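Local coordinates for protein catalase (Bacillus pumilus, PDB 4QOL) that breaks down hydrogen peroxide to water and oxygen at a buried heme and also shows peroxidase-like reactivity toward phenolic substrates, at residues T175-T179 against N462-A466; E193-S197 against W218-I224; K456-I460 against L478-I482. One frame throughout, in Å; residues are numbered along the deposited sequence.

Contact 1. Residues T175-T179 against N462-A466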
# COMPACT_ATOMS: atom_id res chain seq x y z
N THR A 175 -29.31 18.75 17.54
CA THR A 175 -30.23 18.60 18.67
C THR A 175 -31.29 17.50 18.44
O THR A 175 -31.61 16.71 19.36
CB THR A 175 -30.93 19.96 18.96
OG1 THR A 175 -29.93 20.97 19.16
CG2 THR A 175 -31.76 19.88 20.14
N HIS A 176 -31.87 17.45 17.24
CA HIS A 176 -32.80 16.38 16.93
C HIS A 176 -32.15 14.99 17.06
O HIS A 176 -32.68 14.11 17.75
CB HIS A 176 -33.43 16.62 15.55
CG HIS A 176 -34.62 15.75 15.26
ND1 HIS A 176 -35.15 15.63 13.98
CD2 HIS A 176 -35.41 15.00 16.06
CE1 HIS A 176 -36.17 14.80 14.01
NE2 HIS A 176 -36.34 14.40 15.27
N MET A 177 -30.98 14.80 16.44
CA MET A 177 -30.32 13.53 16.54
C MET A 177 -30.05 13.10 17.97
O MET A 177 -30.24 11.92 18.32
CB MET A 177 -29.02 13.53 15.75
CG MET A 177 -28.27 12.22 15.82
SD MET A 177 -29.13 10.98 14.83
CE MET A 177 -27.79 9.81 14.51
N LEU A 178 -29.55 14.02 18.75
CA LEU A 178 -29.17 13.68 20.13
C LEU A 178 -30.40 13.29 20.95
O LEU A 178 -30.38 12.46 21.87
CB LEU A 178 -28.46 14.83 20.76
CG LEU A 178 -27.13 15.17 20.09
CD1 LEU A 178 -26.55 16.45 20.67
CD2 LEU A 178 -26.14 14.04 20.33
N THR A 179 -31.55 13.86 20.59
CA THR A 179 -32.81 13.49 21.22
C THR A 179 -33.29 12.06 20.91
O THR A 179 -34.00 11.45 21.74
CB THR A 179 -33.90 14.53 20.85
OG1 THR A 179 -33.43 15.83 21.24
CG2 THR A 179 -35.23 14.23 21.50
N ASN A 462 -29.79 24.29 24.42
CA ASN A 462 -30.28 23.77 23.15
C ASN A 462 -31.52 22.90 23.33
O ASN A 462 -32.44 22.97 22.54
CB ASN A 462 -29.15 22.97 22.41
CG ASN A 462 -28.04 23.85 21.86
OD1 ASN A 462 -28.22 25.00 21.59
ND2 ASN A 462 -26.89 23.25 21.61
N PHE A 463 -31.51 22.04 24.34
CA PHE A 463 -32.66 21.16 24.58
C PHE A 463 -33.85 21.97 25.14
O PHE A 463 -34.99 21.67 24.81
CB PHE A 463 -32.27 20.00 25.51
CG PHE A 463 -31.22 19.09 24.89
CD1 PHE A 463 -31.48 18.50 23.70
CD2 PHE A 463 -30.01 18.79 25.54
CE1 PHE A 463 -30.55 17.64 23.11
CE2 PHE A 463 -29.05 17.92 24.98
CZ PHE A 463 -29.34 17.36 23.74
N TYR A 464 -33.56 23.08 25.84
CA TYR A 464 -34.62 23.99 26.31
C TYR A 464 -35.36 24.62 25.08
O TYR A 464 -36.59 24.73 25.06
CB TYR A 464 -34.02 25.08 27.19
CG TYR A 464 -35.08 25.86 27.97
CD1 TYR A 464 -35.77 26.89 27.38
CD2 TYR A 464 -35.40 25.46 29.24
CE1 TYR A 464 -36.76 27.57 28.06
CE2 TYR A 464 -36.36 26.13 29.95
CZ TYR A 464 -37.05 27.15 29.36
OH TYR A 464 -38.00 27.79 30.12
N ARG A 465 -34.59 25.02 24.05
CA ARG A 465 -35.18 25.58 22.85
C ARG A 465 -36.00 24.57 22.11
O ARG A 465 -36.98 24.95 21.42
CB ARG A 465 -34.10 26.11 21.91
CG ARG A 465 -33.39 27.31 22.46
CD ARG A 465 -32.34 27.83 21.48
NE ARG A 465 -31.48 28.74 22.22
CZ ARG A 465 -30.25 28.56 22.73
NH1 ARG A 465 -29.47 27.47 22.50
NH2 ARG A 465 -29.75 29.59 23.43
N ALA A 466 -35.61 23.31 22.15
CA ALA A 466 -36.44 22.22 21.60
C ALA A 466 -37.77 22.16 22.37
O ALA A 466 -38.85 22.20 21.78
CB ALA A 466 -35.70 20.88 21.70
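This is a buried, almost perpendicular helix-helix crossing that ties the body of the catalase fold to its C-terminal helices. Residues 175-179 belong to helix 175-181, residues 462-466 to the C-terminal end of helix 453-466, and the two short axes pass 10.6 Å apart at an angle of 89°. At that separation only side chains touch, and they cover a modest 208 Å². Phe463 and Thr175 carry the contact about equally, with 67 and 66 Å² covered. The CA-CB bond of Phe463 points sideways, but the ring reaches across to the other helix: CD1 lies 3.8 Å from Thr175 CG2, CE1 lies 3.9 Å from Thr179 OG1, and CZ, at the ring edge, lies 4.0 Å from Leu178 CB. Thr175 points toward the other helix and touches Asn462 and Ala466 as well as Phe463, with OG1 3.9 Å from Asn462 CB and CG2 4.4 Å from Ala466 CB. No hydrogen bond crosses the gap. The threonine hydroxyls bond elsewhere: Thr179 OG1 donates to Thr175 O (2.8 Å), one turn back, and also bonds Tyr470 OH, while Thr175 OG1 bonds Pro172 O. Around the crossing, helix 161-169 supplies Trp165, which meets both Leu178 and Phe463, and helix 423-431 brings Ala425 against Thr175, Thr179 and Ala466.

Contact 2. Residues E193-S197 against W218-I224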
# COMPACT_ATOMS: atom_id res chain seq x y z
N GLU A 193 -33.64 -6.73 16.07
CA GLU A 193 -34.80 -6.03 16.70
C GLU A 193 -34.58 -4.53 16.66
O GLU A 193 -34.48 -3.84 17.69
CB GLU A 193 -34.96 -6.54 18.15
CG GLU A 193 -35.33 -8.02 18.23
CD GLU A 193 -35.44 -8.52 19.67
OE1 GLU A 193 -34.54 -9.26 20.15
OE2 GLU A 193 -36.44 -8.19 20.31
N MET A 194 -34.40 -4.02 15.44
CA MET A 194 -33.83 -2.72 15.20
C MET A 194 -34.45 -2.12 13.94
O MET A 194 -34.72 -2.85 12.99
CB MET A 194 -32.32 -2.91 14.96
CG MET A 194 -31.53 -1.68 14.78
SD MET A 194 -29.74 -2.02 14.58
CE MET A 194 -29.61 -2.51 12.86
N ARG A 195 -34.66 -0.81 13.99
CA ARG A 195 -35.14 -0.00 12.88
C ARG A 195 -34.07 0.13 11.80
O ARG A 195 -32.88 -0.09 12.08
CB ARG A 195 -35.43 1.38 13.44
CG ARG A 195 -36.19 2.33 12.58
CD ARG A 195 -36.23 3.71 13.21
NE ARG A 195 -36.68 3.71 14.62
CZ ARG A 195 -37.92 3.97 15.05
NH1 ARG A 195 -38.88 4.28 14.21
NH2 ARG A 195 -38.19 3.94 16.35
N GLY A 196 -34.51 0.41 10.55
CA GLY A 196 -33.59 0.86 9.52
C GLY A 196 -34.13 2.06 8.80
O GLY A 196 -35.34 2.24 8.71
N SER A 197 -33.22 2.95 8.33
CA SER A 197 -33.60 4.19 7.72
C SER A 197 -32.64 4.52 6.55
O SER A 197 -31.46 4.39 6.72
CB SER A 197 -33.52 5.32 8.74
OG SER A 197 -34.31 5.02 9.89
N TRP A 218 -37.05 0.79 7.10
CA TRP A 218 -37.10 -0.64 7.30
C TRP A 218 -37.75 -0.92 8.68
O TRP A 218 -37.28 -0.41 9.72
CB TRP A 218 -35.68 -1.22 7.35
CG TRP A 218 -34.87 -1.17 6.08
CD1 TRP A 218 -33.76 -0.36 5.82
CD2 TRP A 218 -35.02 -2.02 4.93
NE1 TRP A 218 -33.23 -0.66 4.58
CE2 TRP A 218 -33.97 -1.69 4.02
CE3 TRP A 218 -35.88 -3.07 4.59
CZ2 TRP A 218 -33.78 -2.36 2.81
CZ3 TRP A 218 -35.72 -3.71 3.33
CH2 TRP A 218 -34.67 -3.34 2.47
N ARG A 219 -38.79 -1.75 8.69
CA ARG A 219 -39.51 -2.16 9.91
C ARG A 219 -39.27 -3.65 10.24
O ARG A 219 -39.61 -4.54 9.44
CB ARG A 219 -41.01 -1.92 9.76
CG ARG A 219 -41.29 -0.52 10.15
CD ARG A 219 -42.64 0.01 9.66
NE ARG A 219 -43.79 -0.81 9.96
CZ ARG A 219 -45.04 -0.47 9.59
NH1 ARG A 219 -45.27 0.68 8.95
NH2 ARG A 219 -46.06 -1.26 9.91
N PRO A 220 -38.63 -3.91 11.38
CA PRO A 220 -38.27 -5.26 11.72
C PRO A 220 -39.43 -6.17 12.00
O PRO A 220 -40.29 -5.83 12.81
CB PRO A 220 -37.44 -5.08 12.98
CG PRO A 220 -37.93 -3.80 13.58
CD PRO A 220 -38.27 -2.94 12.44
N SER A 221 -39.42 -7.33 11.40
CA SER A 221 -40.41 -8.35 11.72
C SER A 221 -40.29 -8.77 13.16
O SER A 221 -41.28 -9.15 13.78
CB SER A 221 -40.23 -9.58 10.83
OG SER A 221 -38.97 -10.21 11.06
N GLU A 222 -39.08 -8.66 13.73
CA GLU A 222 -38.84 -9.01 15.14
C GLU A 222 -39.19 -7.88 16.15
O GLU A 222 -39.06 -8.11 17.35
CB GLU A 222 -37.39 -9.47 15.35
CG GLU A 222 -36.98 -10.68 14.51
CD GLU A 222 -37.67 -11.96 14.90
OE1 GLU A 222 -38.16 -12.07 16.03
OE2 GLU A 222 -37.73 -12.88 14.07
N GLY A 223 -39.67 -6.73 15.68
CA GLY A 223 -40.03 -5.60 16.53
C GLY A 223 -38.81 -4.82 16.86
O GLY A 223 -37.71 -5.35 16.76
N ILE A 224 -38.99 -3.57 17.30
CA ILE A 224 -37.91 -2.77 17.82
C ILE A 224 -37.72 -3.02 19.32
O ILE A 224 -38.68 -2.89 20.09
CB ILE A 224 -38.18 -1.27 17.57
CG1 ILE A 224 -38.10 -1.00 16.08
CG2 ILE A 224 -37.22 -0.38 18.39
CD1 ILE A 224 -38.72 0.30 15.62
O HOH W 1 -38.60 -6.98 19.72
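Two backbone hydrogen bonds hold the segments together: Gly196 N to Trp218 O at 3.0 Å and Trp218 N to Gly196 O at 2.8 Å, both nearly straight. They make Gly196 and Trp218 an antiparallel hydrogen-bonded pair, with CA atoms 4.4 Å apart. At the other end a water donates to Glu193 OE2 (2.5 Å) and to Glu222 O (2.7 Å); the same carboxylate forms a salt bridge with Arg225 and a hydrogen bond with Asn190. Here Glu193 O also receives a CA-H...O contact from Ile224 CA, 3.6 Å away. Between these ends the second segment loops outward: strand 211-220 finishes at Pro220, and a type I turn from Pro220 to Gly223, closed by Gly223 N to Pro220 O at 3.1 Å, brings the chain back to Glu193. Strand 196-197 thus pairs with the end of strand 211-220 in the large antiparallel sheet of the catalase beta-barrel. Gly196 matters here, since a CB would lie 2.7 Å from Trp218 CD1, a clash. The indole edge instead lies against Gly196 C and Ser197 N, and its ring stacks with Phe114 of strand 113-120. Pro220 CG lies 3.4 Å from Met194 O, which accepts a hydrogen bond from Trp259 NE1. Farther out, Ile224 CD1 sits over one face of the Arg195 guanidinium, 3.8 Å from NH2, while Arg195 NE forms a salt bridge with Glu185. Glu193 CG rests 3.8 Å from Glu222 CB.

Contact 3. Residues K456-I460 against L478-I482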
# COMPACT_ATOMS: atom_id res chain seq x y z
N LYS A 456 -21.91 22.32 29.17
CA LYS A 456 -23.09 21.69 29.80
C LYS A 456 -24.29 22.64 29.78
O LYS A 456 -25.40 22.24 29.44
CB LYS A 456 -22.74 21.34 31.25
CG LYS A 456 -23.79 20.51 31.96
CD LYS A 456 -23.47 20.44 33.48
CE LYS A 456 -22.15 19.80 33.74
NZ LYS A 456 -21.91 19.71 35.20
N LEU A 457 -24.05 23.91 30.10
CA LEU A 457 -25.10 24.96 30.00
C LEU A 457 -25.61 25.07 28.57
O LEU A 457 -26.80 25.18 28.34
CB LEU A 457 -24.59 26.32 30.49
CG LEU A 457 -25.51 27.50 30.56
CD1 LEU A 457 -26.73 27.13 31.41
CD2 LEU A 457 -24.80 28.74 31.12
N LEU A 458 -24.69 25.12 27.60
CA LEU A 458 -25.12 25.32 26.20
C LEU A 458 -25.95 24.12 25.76
O LEU A 458 -26.94 24.26 25.11
CB LEU A 458 -23.86 25.56 25.32
CG LEU A 458 -24.19 25.83 23.83
CD1 LEU A 458 -25.12 27.05 23.61
CD2 LEU A 458 -22.89 26.02 23.02
N ALA A 459 -25.58 22.90 26.20
CA ALA A 459 -26.40 21.73 25.89
C ALA A 459 -27.81 21.82 26.44
O ALA A 459 -28.81 21.62 25.72
CB ALA A 459 -25.73 20.46 26.42
N ILE A 460 -27.89 22.22 27.71
CA ILE A 460 -29.19 22.45 28.34
C ILE A 460 -30.04 23.47 27.58
O ILE A 460 -31.20 23.26 27.32
CB ILE A 460 -29.00 22.91 29.81
CG1 ILE A 460 -28.50 21.76 30.63
CG2 ILE A 460 -30.29 23.45 30.38
CD1 ILE A 460 -27.91 22.21 31.93
N LEU A 478 -29.16 17.68 36.33
CA LEU A 478 -27.75 18.08 36.43
C LEU A 478 -27.37 19.05 37.59
O LEU A 478 -26.18 19.37 37.75
CB LEU A 478 -27.27 18.64 35.07
CG LEU A 478 -27.08 17.62 33.97
CD1 LEU A 478 -27.02 18.36 32.63
CD2 LEU A 478 -25.85 16.74 34.19
N GLY A 479 -28.37 19.59 38.31
CA GLY A 479 -28.14 20.60 39.34
C GLY A 479 -27.68 21.94 38.76
O GLY A 479 -26.96 22.65 39.44
N VAL A 480 -28.07 22.27 37.53
CA VAL A 480 -27.69 23.53 36.92
C VAL A 480 -28.83 24.53 36.96
O VAL A 480 -30.00 24.24 36.61
CB VAL A 480 -27.30 23.36 35.43
CG1 VAL A 480 -26.93 24.71 34.82
CG2 VAL A 480 -26.12 22.45 35.36
N ASP A 481 -28.45 25.71 37.44
CA ASP A 481 -29.42 26.81 37.66
C ASP A 481 -29.52 27.60 36.40
O ASP A 481 -28.55 28.26 36.02
CB ASP A 481 -28.92 27.69 38.81
CG ASP A 481 -29.81 28.90 39.05
OD1 ASP A 481 -30.81 29.11 38.36
OD2 ASP A 481 -29.45 29.67 39.98
N ILE A 482 -30.67 27.56 35.75
CA ILE A 482 -30.84 28.28 34.50
C ILE A 482 -31.70 29.52 34.64
O ILE A 482 -32.11 30.10 33.61
CB ILE A 482 -31.38 27.36 33.35
CG1 ILE A 482 -32.65 26.54 33.67
CG2 ILE A 482 -30.29 26.38 32.98
CD1 ILE A 482 -33.40 26.03 32.42
O HOH W 2 -23.76 18.23 36.53
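Ile460 has the most surface covered, 65 Å², and the contact is built round it. From helix 453-466 its CD1 reaches Leu478 CD1 at 4.0 Å and Val480 CB at 3.7 Å, while CG2 meets Ile482 CG2 at 3.9 Å, so one side chain touches three residues of the returning chain. Leu478 is next, its CD1 lying 3.9 Å from Lys456 CG. Just after it, Gly479 with positive phi closes helix 468-478 in a Schellman motif and turns the chain so that Val480 and Ile482 face helix 453-466. Lys456 contributes its aliphatic stem, with CD 3.8 Å from Val480 CG2, and carries its charge past the apolar patch: NZ donates to a water at 2.7 Å, which in turn donates to Leu478 O at 2.9 Å, and NZ also forms a salt bridge with Glu453. With no direct hydrogen bond between these two segments, the hold is mainly apolar, with a single water bridge at the lysine end.

Overall arrangement
Contacts 1 and 3 are neighbours on helix 453-466, their centres about 13 Å apart, and they touch where Tyr464 CD2 packs 3.8 Å from Ile482 CD1. Contact 3 folds the chain's tail back onto that helix, and contact 1 fastens the helix's C-terminal end to helix 175-181. Contact 2 lies where strand 196-197 joins the end of strand 211-220, with the adjoining loop and turn, nested in sequence within the loop that contact 1 closes; its centre is about 24 Å from that of contact 1, with nearest atoms about 9 Å apart, and about 34 Å from that of contact 3. The Ser197 side chain is about 7 Å from a bound heme, against about 14 Å for Leu178 in contact 1.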